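Local coordinates for putative MAR1 (Leishmania donovani, PDB 1X9G), which belongs to the isochorismatase superfamily of hydrolases and is a putative ribonuclease, at the interface of chains A and B. Numbering follows the deposited sequence. Chains: chain A/B, Putative MAR1.

Contacts 1, 2 and 3 follow one another along the same face between chains A and B. The C-alpha centres of contacts 1 and 2 lie about 14 Å apart, those of contacts 2 and 3 about 13 Å, and those of contacts 1 and 3 about 19 Å. Contacts 2 and 3 share helices 117-130 and 147-158 of chain B, while helix 169-176 of chain A leads from contact 2 toward the 179-181 loop of contact 1. Contacts 1 and 2 combine hydrogen bonds with apolar packing, contact 3 is mainly apolar, and together they join two subunits of the deposited tetramer, which may differ from the form in solution.

Contact 1: the interface of chains A and B. Residues chain A 179-181, 185; chain B 67, 91-93.
A:Phe185 points CE2 at B:Phe93 CZ, 3.6 Å away, in this patch between two isochorismatase-fold subunits. The two side chains meet at a slant, and CE2 lies in the plane of the B:Phe93 ring, at its edge, so this is a rim contact and no stack. A:Phe185 CG stands anti to the backbone N (chi1 -176°), which carries the ring from the start of helix 185-191 toward the partner. A:Ala180 CB packs 3.8 Å from B:Phe93 CE2, and one face of the B:Phe93 ring is covered toward its rim by the carbonyl carbon of A:Asp179. Further out, A:Met181 lays CG against B:Thr91 CB at 3.7 Å. The backbones then pair: A:Asp179 and B:Arg92 form an antiparallel beta bridge, and A:Ala180 N donates to B:Thr91 O at 2.9 Å. At the polar rim the carboxylate oxygen A:Asp179 OD1 accepts two bonds. The hydroxyl B:Thr91 OG1 reaches the syn lone pair of A:Asp179 OD1 at 2.8 Å, and A:Met181 N comes from the anti side at 3.1 Å, closing an Asx turn that holds the carboxylate toward chain B. A:Asp179 OD2 sits 4.1 Å from B:Arg92 NE, opposite charges that may attract without touching.

Contact 2: the interface of chains A and B. Residues chain A 168, 170, 174; chain B 118-119, 149.
B:His118 gives its imidazole NE2 to the carboxylate oxygen A:Glu170 OE2, 2.8 Å away in a nearly straight hydrogen bond (174° at H). In this polar patch between two isochorismatase-family subunits, A:Thr168 and helix 169-176 of chain A meet the starts of helices 117-130 and 147-158 of chain B. OE2 lies in the plane of the imidazole and is approached on its anti side, with ring and carboxylate turned only 20° apart. Beside it the hydroxyl A:Thr168 OG1 donates over a short 2.5 Å to B:Asp149 OD1, which accepts with its anti lone pair, the one away from OD2; the two side chains stand nearly perpendicular. On the other flank A:Leu174 CD1 rests 3.6 Å from B:Ala119 CB. The second shell fixes the histidine: B:Asp149 CB stands 3.5 Å above the middle of the B:His118 ring, and B:Ala119 CB lies over the opposite face toward the rim. B:His118 CG sits between its own backbone N and carbonyl carbon (chi1 64°), which swings the ring to chain A. In isochorismatase-type cysteine hydrolases the nucleophile typically sits at the start of this helix, so the contact lies close to the probable active site and might influence it. A:Glu170 OE2 stands 4.5 Å from B:Asp149 OD2, without contact.

Contact 3: the interface of chains A and B. Residues chain A 11-12, 165; chain B 126, 129-130, 156, 160.
A:Arg11 lays its aliphatic chain over the indole of B:Trp160, at the centre of an apolar patch between two isochorismatase-family subunits. A:Arg11 CD sits over the five-membered ring of B:Trp160, 3.3 Å from its centroid, as a CH-pi contact, and CG rises near the NE1-CE2 edge. The two side chains run past each other in opposite directions. A bend at chi3 (-50°) turns the guanidinium off the indole, leaving the two planes 65° apart. B:Leu156 O lies over the opposite face of the indole, toward the rim. A:Leu12 comes in at the edge of the same ring: CD2 lies in the indole plane, 3.8 Å from B:Trp160 CH2, and the same methyl meets B:Leu156 CD1 at 3.8 Å. The other branch, A:Leu12 CD1, touches B:Ala126 CB at 3.8 Å. Outward, B:Leu129 covers one face of the guanidinium, with CD1 3.7 Å from A:Arg11 CZ. A:Glu165, from strand 164-167, reaches across B:Leu156 at a slant, its OE2 3.9 Å from B:Leu156 CD1. At the rim A:Arg11 NH2 and B:Asp130 OD1 stand 4.5 Å apart, a distance at which opposite charges may still attract. Through this patch the N-terminal segment of one subunit is anchored on helix 117-130, helix 147-158 and the loop that carries B:Trp160, which may stabilise the pair if it persists outside the crystal.

Contact 1: the interface of chains A and B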
ATOM      1  N   ASP A 179     -22.523 -10.942 -15.635  1.00 70.01           N
ATOM      2  CA  ASP A 179     -23.932 -10.494 -15.805  1.00 69.18           C
ATOM      3  C   ASP A 179     -24.905 -11.318 -14.940  1.00 68.61           C
ATOM      4  O   ASP A 179     -24.767 -12.528 -14.858  1.00 68.63           O
ATOM      5  CB  ASP A 179     -24.329 -10.644 -17.277  1.00 69.04           C
ATOM      6  CG  ASP A 179     -25.393  -9.636 -17.719  1.00 68.37           C
ATOM      7  OD1 ASP A 179     -26.535  -9.633 -17.166  1.00 65.70           O
ATOM      8  OD2 ASP A 179     -25.067  -8.851 -18.651  1.00 66.52           O
ATOM      9  N   ALA A 180     -25.891 -10.681 -14.306  1.00 68.11           N
ATOM     10  CA  ALA A 180     -26.876 -11.416 -13.490  1.00 68.05           C
ATOM     11  C   ALA A 180     -27.915 -12.197 -14.337  1.00 68.44           C
ATOM     12  O   ALA A 180     -28.744 -12.927 -13.788  1.00 67.78           O
ATOM     13  CB  ALA A 180     -27.579 -10.486 -12.480  1.00 67.56           C
ATOM     14  N   MET A 181     -27.864 -12.029 -15.663  1.00 69.16           N
ATOM     15  CA  MET A 181     -28.705 -12.802 -16.605  1.00 69.94           C
ATOM     16  C   MET A 181     -27.896 -13.874 -17.332  1.00 69.38           C
ATOM     17  O   MET A 181     -28.252 -14.320 -18.418  1.00 69.81           O
ATOM     18  CB  MET A 181     -29.417 -11.872 -17.596  1.00 69.93           C
ATOM     19  CG  MET A 181     -30.540 -11.038 -16.957  1.00 72.50           C
ATOM     20  SD  MET A 181     -32.034 -11.974 -16.451  1.00 77.54           S
ATOM     21  CE  MET A 181     -31.742 -12.333 -14.704  1.00 76.04           C
ATOM     22  N   PHE A 185     -25.765 -18.011 -13.750  1.00 67.49           N
ATOM     23  CA  PHE A 185     -25.908 -17.174 -12.592  1.00 68.48           C
ATOM     24  C   PHE A 185     -26.682 -17.740 -11.392  1.00 68.79           C
ATOM     25  O   PHE A 185     -26.167 -17.680 -10.286  1.00 69.86           O
ATOM     26  CB  PHE A 185     -26.374 -15.748 -12.933  1.00 68.40           C
ATOM     27  CG  PHE A 185     -26.419 -14.867 -11.732  1.00 69.52           C
ATOM     28  CD1 PHE A 185     -27.626 -14.394 -11.242  1.00 71.74           C
ATOM     29  CD2 PHE A 185     -25.239 -14.605 -11.007  1.00 70.60           C
ATOM     30  CE1 PHE A 185     -27.654 -13.598 -10.070  1.00 73.18           C
ATOM     31  CE2 PHE A 185     -25.253 -13.846  -9.846  1.00 70.77           C
ATOM     32  CZ  PHE A 185     -26.458 -13.332  -9.373  1.00 71.83           C
TER
ATOM     33  N   HIS B  67     -29.681  -1.721 -10.649  1.00 64.01           N
ATOM     34  CA  HIS B  67     -29.385  -3.091 -11.002  1.00 65.66           C
ATOM     35  C   HIS B  67     -30.565  -3.964 -10.629  1.00 67.03           C
ATOM     36  O   HIS B  67     -31.037  -3.900  -9.499  1.00 66.38           O
ATOM     37  CB  HIS B  67     -28.180  -3.553 -10.186  1.00 65.67           C
ATOM     38  CG  HIS B  67     -27.693  -4.905 -10.562  1.00 64.48           C
ATOM     39  ND1 HIS B  67     -26.812  -5.108 -11.602  1.00 63.88           N
ATOM     40  CD2 HIS B  67     -27.979  -6.126 -10.053  1.00 63.98           C
ATOM     41  CE1 HIS B  67     -26.555  -6.399 -11.703  1.00 65.79           C
ATOM     42  NE2 HIS B  67     -27.259  -7.039 -10.783  1.00 65.67           N
ATOM     43  N   THR B  91     -28.495  -5.567 -15.798  1.00 59.59           N
ATOM     44  CA  THR B  91     -28.197  -6.797 -15.080  1.00 59.95           C
ATOM     45  C   THR B  91     -26.656  -7.078 -15.073  1.00 59.14           C
ATOM     46  O   THR B  91     -26.134  -7.759 -14.184  1.00 58.50           O
ATOM     47  CB  THR B  91     -29.042  -7.938 -15.650  1.00 60.82           C
ATOM     48  OG1 THR B  91     -28.848  -8.003 -17.075  1.00 63.14           O
ATOM     49  CG2 THR B  91     -30.548  -7.659 -15.384  1.00 60.60           C
ATOM     50  N   ARG B  92     -25.943  -6.504 -16.044  1.00 58.29           N
ATOM     51  CA  ARG B  92     -24.492  -6.464 -16.048  1.00 58.81           C
ATOM     52  C   ARG B  92     -23.977  -5.946 -14.690  1.00 58.44           C
ATOM     53  O   ARG B  92     -24.536  -4.969 -14.151  1.00 58.65           O
ATOM     54  CB  ARG B  92     -24.023  -5.607 -17.217  1.00 59.01           C
ATOM     55  CG  ARG B  92     -22.544  -5.328 -17.287  1.00 61.31           C
ATOM     56  CD  ARG B  92     -22.078  -5.412 -18.717  1.00 65.30           C
ATOM     57  NE  ARG B  92     -21.525  -6.746 -18.958  1.00 68.77           N
ATOM     58  CZ  ARG B  92     -20.285  -6.999 -19.373  1.00 68.67           C
ATOM     59  NH1 ARG B  92     -19.432  -6.003 -19.614  1.00 67.72           N
ATOM     60  NH2 ARG B  92     -19.903  -8.260 -19.564  1.00 69.82           N
ATOM     61  N   PHE B  93     -22.968  -6.621 -14.108  1.00 57.79           N
ATOM     62  CA  PHE B  93     -22.447  -6.185 -12.792  1.00 57.35           C
ATOM     63  C   PHE B  93     -21.777  -4.831 -12.946  1.00 57.09           C
ATOM     64  O   PHE B  93     -22.012  -3.923 -12.149  1.00 57.52           O
ATOM     65  CB  PHE B  93     -21.549  -7.216 -12.102  1.00 57.26           C
ATOM     66  CG  PHE B  93     -22.245  -8.490 -11.778  1.00 56.82           C
ATOM     67  CD1 PHE B  93     -21.660  -9.719 -12.084  1.00 56.89           C
ATOM     68  CD2 PHE B  93     -23.528  -8.471 -11.203  1.00 59.66           C
ATOM     69  CE1 PHE B  93     -22.336 -10.933 -11.795  1.00 56.70           C
ATOM     70  CE2 PHE B  93     -24.227  -9.673 -10.928  1.00 57.49           C
ATOM     71  CZ  PHE B  93     -23.609 -10.913 -11.219  1.00 56.90           C
TER

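Contact 2: the interface of chains A and B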
ATOM      1  N   THR A 168     -11.315 -11.318  -3.206  1.00 50.65           N
ATOM      2  CA  THR A 168     -11.957 -12.287  -2.351  1.00 50.11           C
ATOM      3  C   THR A 168     -12.745 -13.186  -3.246  1.00 50.12           C
ATOM      4  O   THR A 168     -12.925 -12.892  -4.423  1.00 51.78           O
ATOM      5  CB  THR A 168     -12.909 -11.654  -1.273  1.00 49.92           C
ATOM      6  OG1 THR A 168     -13.857 -10.793  -1.905  1.00 52.02           O
ATOM      7  CG2 THR A 168     -12.155 -10.842  -0.231  1.00 47.77           C
ATOM      8  N   GLU A 170     -16.061 -13.817  -3.200  1.00 51.53           N
ATOM      9  CA  GLU A 170     -17.272 -13.258  -3.792  1.00 52.38           C
ATOM     10  C   GLU A 170     -16.900 -12.367  -4.959  1.00 52.65           C
ATOM     11  O   GLU A 170     -17.460 -12.490  -6.014  1.00 52.88           O
ATOM     12  CB  GLU A 170     -18.204 -12.583  -2.774  1.00 52.25           C
ATOM     13  CG  GLU A 170     -19.218 -11.645  -3.377  1.00 51.49           C
ATOM     14  CD  GLU A 170     -20.305 -11.226  -2.393  1.00 53.07           C
ATOM     15  OE1 GLU A 170     -20.948 -12.163  -1.891  1.00 55.85           O
ATOM     16  OE2 GLU A 170     -20.547  -9.990  -2.140  1.00 51.18           O
ATOM     17  N   LEU A 174     -18.250 -13.300  -9.080  1.00 57.04           N
ATOM     18  CA  LEU A 174     -18.844 -12.219  -9.841  1.00 56.54           C
ATOM     19  C   LEU A 174     -18.055 -11.716 -11.039  1.00 57.34           C
ATOM     20  O   LEU A 174     -18.611 -11.064 -11.931  1.00 57.69           O
ATOM     21  CB  LEU A 174     -19.061 -11.047  -8.883  1.00 55.56           C
ATOM     22  CG  LEU A 174     -20.098 -11.309  -7.787  1.00 56.60           C
ATOM     23  CD1 LEU A 174     -20.481 -10.029  -7.046  1.00 57.19           C
ATOM     24  CD2 LEU A 174     -21.385 -11.991  -8.363  1.00 57.01           C
TER
ATOM     25  N   HIS B 118     -16.429  -4.114  -4.205  1.00 53.27           N
ATOM     26  CA  HIS B 118     -15.763  -5.283  -4.773  1.00 52.70           C
ATOM     27  C   HIS B 118     -16.516  -5.945  -5.925  1.00 52.30           C
ATOM     28  O   HIS B 118     -16.040  -6.961  -6.463  1.00 52.01           O
ATOM     29  CB  HIS B 118     -15.539  -6.311  -3.676  1.00 52.89           C
ATOM     30  CG  HIS B 118     -16.809  -6.837  -3.099  1.00 54.42           C
ATOM     31  ND1 HIS B 118     -17.625  -6.073  -2.284  1.00 57.21           N
ATOM     32  CD2 HIS B 118     -17.436  -8.025  -3.259  1.00 53.33           C
ATOM     33  CE1 HIS B 118     -18.680  -6.793  -1.929  1.00 55.79           C
ATOM     34  NE2 HIS B 118     -18.579  -7.986  -2.496  1.00 55.17           N
ATOM     35  N   ALA B 119     -17.668  -5.374  -6.304  1.00 51.67           N
ATOM     36  CA  ALA B 119     -18.567  -6.040  -7.221  1.00 51.56           C
ATOM     37  C   ALA B 119     -18.857  -5.126  -8.393  1.00 52.44           C
ATOM     38  O   ALA B 119     -17.997  -4.966  -9.257  1.00 53.29           O
ATOM     39  CB  ALA B 119     -19.849  -6.504  -6.464  1.00 51.12           C
ATOM     40  N   ASP B 149     -14.171  -7.940   1.885  1.00 52.60           N
ATOM     41  CA  ASP B 149     -14.402  -7.743   0.469  1.00 51.85           C
ATOM     42  C   ASP B 149     -14.075  -6.306   0.064  1.00 51.20           C
ATOM     43  O   ASP B 149     -13.463  -6.081  -0.958  1.00 50.58           O
ATOM     44  CB  ASP B 149     -15.859  -8.071   0.104  1.00 51.95           C
ATOM     45  CG  ASP B 149     -16.249  -9.561   0.351  1.00 51.44           C
ATOM     46  OD1 ASP B 149     -15.579 -10.468  -0.142  1.00 49.48           O
ATOM     47  OD2 ASP B 149     -17.280  -9.811   0.991  1.00 53.24           O
TER

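Contact 3: the interface of chains A and B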
ATOM      1  N   ARG A  11      -7.575  -6.266 -16.740  1.00 75.84           N
ATOM      2  CA  ARG A  11      -7.606  -5.845 -15.363  1.00 72.18           C
ATOM      3  C   ARG A  11      -8.307  -6.708 -14.351  1.00 70.99           C
ATOM      4  O   ARG A  11      -7.902  -6.653 -13.198  1.00 73.05           O
ATOM      5  CB  ARG A  11      -7.884  -4.354 -15.151  1.00 71.44           C
ATOM      6  CG  ARG A  11      -6.778  -3.720 -14.311  1.00 68.21           C
ATOM      7  CD  ARG A  11      -6.831  -2.218 -14.182  1.00 62.52           C
ATOM      8  NE  ARG A  11      -6.973  -1.618 -15.492  1.00 62.27           N
ATOM      9  CZ  ARG A  11      -6.149  -0.722 -16.019  1.00 59.98           C
ATOM     10  NH1 ARG A  11      -5.134  -0.262 -15.319  1.00 54.86           N
ATOM     11  NH2 ARG A  11      -6.368  -0.290 -17.258  1.00 60.47           N
ATOM     12  N   LEU A  12      -9.288  -7.525 -14.700  1.00 67.05           N
ATOM     13  CA  LEU A  12      -9.791  -8.484 -13.686  1.00 63.36           C
ATOM     14  C   LEU A  12      -9.887  -9.899 -14.281  1.00 61.85           C
ATOM     15  O   LEU A  12      -9.351 -10.126 -15.360  1.00 61.29           O
ATOM     16  CB  LEU A  12     -11.147  -8.020 -13.140  1.00 62.75           C
ATOM     17  CG  LEU A  12     -11.243  -6.687 -12.403  1.00 60.07           C
ATOM     18  CD1 LEU A  12     -12.642  -6.173 -12.385  1.00 58.42           C
ATOM     19  CD2 LEU A  12     -10.755  -6.849 -10.972  1.00 61.55           C
ATOM     20  N   GLU A 165      -3.528 -10.455  -8.644  1.00 50.79           N
ATOM     21  CA  GLU A 165      -4.604  -9.664  -8.018  1.00 50.67           C
ATOM     22  C   GLU A 165      -5.208 -10.320  -6.829  1.00 50.10           C
ATOM     23  O   GLU A 165      -5.636 -11.471  -6.918  1.00 51.89           O
ATOM     24  CB  GLU A 165      -5.734  -9.350  -8.990  1.00 50.82           C
ATOM     25  CG  GLU A 165      -5.281  -8.736 -10.320  1.00 50.62           C
ATOM     26  CD  GLU A 165      -6.474  -8.354 -11.225  1.00 51.27           C
ATOM     27  OE1 GLU A 165      -6.208  -7.712 -12.258  1.00 47.17           O
ATOM     28  OE2 GLU A 165      -7.648  -8.716 -10.913  1.00 54.95           O
TER
ATOM     29  N   ALA B 126     -12.733  -1.030 -13.806  1.00 55.45           N
ATOM     30  CA  ALA B 126     -11.831  -1.680 -14.777  1.00 55.17           C
ATOM     31  C   ALA B 126     -12.288  -1.392 -16.225  1.00 55.98           C
ATOM     32  O   ALA B 126     -11.455  -1.138 -17.089  1.00 56.09           O
ATOM     33  CB  ALA B 126     -11.666  -3.189 -14.505  1.00 54.08           C
ATOM     34  N   LEU B 129     -11.485   2.161 -17.170  1.00 59.38           N
ATOM     35  CA  LEU B 129     -10.066   2.301 -17.453  1.00 59.68           C
ATOM     36  C   LEU B 129      -9.752   1.841 -18.849  1.00 61.24           C
ATOM     37  O   LEU B 129      -9.020   2.510 -19.555  1.00 62.11           O
ATOM     38  CB  LEU B 129      -9.145   1.616 -16.409  1.00 59.01           C
ATOM     39  CG  LEU B 129      -9.061   2.323 -15.048  1.00 54.98           C
ATOM     40  CD1 LEU B 129      -8.283   1.515 -14.024  1.00 51.71           C
ATOM     41  CD2 LEU B 129      -8.612   3.792 -15.094  1.00 50.90           C
ATOM     42  N   ASP B 130     -10.305   0.701 -19.238  1.00 63.31           N
ATOM     43  CA  ASP B 130     -10.231   0.220 -20.618  1.00 65.59           C
ATOM     44  C   ASP B 130     -10.781   1.177 -21.682  1.00 65.75           C
ATOM     45  O   ASP B 130     -10.351   1.120 -22.831  1.00 65.56           O
ATOM     46  CB  ASP B 130     -10.862  -1.156 -20.732  1.00 65.78           C
ATOM     47  CG  ASP B 130      -9.911  -2.232 -20.262  1.00 71.20           C
ATOM     48  OD1 ASP B 130      -9.824  -2.516 -19.031  1.00 75.74           O
ATOM     49  OD2 ASP B 130      -9.170  -2.750 -21.132  1.00 78.69           O
ATOM     50  N   LEU B 156      -6.731  -3.242  -4.346  1.00 49.21           N
ATOM     51  CA  LEU B 156      -6.499  -3.555  -5.752  1.00 49.22           C
ATOM     52  C   LEU B 156      -6.549  -2.234  -6.559  1.00 48.28           C
ATOM     53  O   LEU B 156      -5.644  -1.914  -7.319  1.00 48.14           O
ATOM     54  CB  LEU B 156      -7.624  -4.446  -6.290  1.00 49.08           C
ATOM     55  CG  LEU B 156      -7.206  -5.580  -7.209  1.00 51.49           C
ATOM     56  CD1 LEU B 156      -8.343  -5.953  -8.184  1.00 43.58           C
ATOM     57  CD2 LEU B 156      -5.819  -5.372  -7.909  1.00 47.66           C
ATOM     58  N   TRP B 160      -3.990   0.770  -9.388  1.00 52.51           N
ATOM     59  CA  TRP B 160      -4.390   0.990 -10.806  1.00 53.96           C
ATOM     60  C   TRP B 160      -4.094   2.421 -11.314  1.00 55.03           C
ATOM     61  O   TRP B 160      -4.785   2.909 -12.239  1.00 56.10           O
ATOM     62  CB  TRP B 160      -5.912   0.701 -11.024  1.00 52.06           C
ATOM     63  CG  TRP B 160      -6.268  -0.754 -10.926  1.00 53.48           C
ATOM     64  CD1 TRP B 160      -5.375  -1.810 -10.836  1.00 52.32           C
ATOM     65  CD2 TRP B 160      -7.589  -1.348 -10.912  1.00 50.89           C
ATOM     66  NE1 TRP B 160      -6.064  -2.987 -10.784  1.00 52.81           N
ATOM     67  CE2 TRP B 160      -7.410  -2.745 -10.848  1.00 48.89           C
ATOM     68  CE3 TRP B 160      -8.908  -0.832 -11.016  1.00 51.64           C
ATOM     69  CZ2 TRP B 160      -8.488  -3.647 -10.831  1.00 51.61           C
ATOM     70  CZ3 TRP B 160      -9.987  -1.735 -11.002  1.00 52.96           C
ATOM     71  CH2 TRP B 160      -9.759  -3.132 -10.893  1.00 52.74           C
TER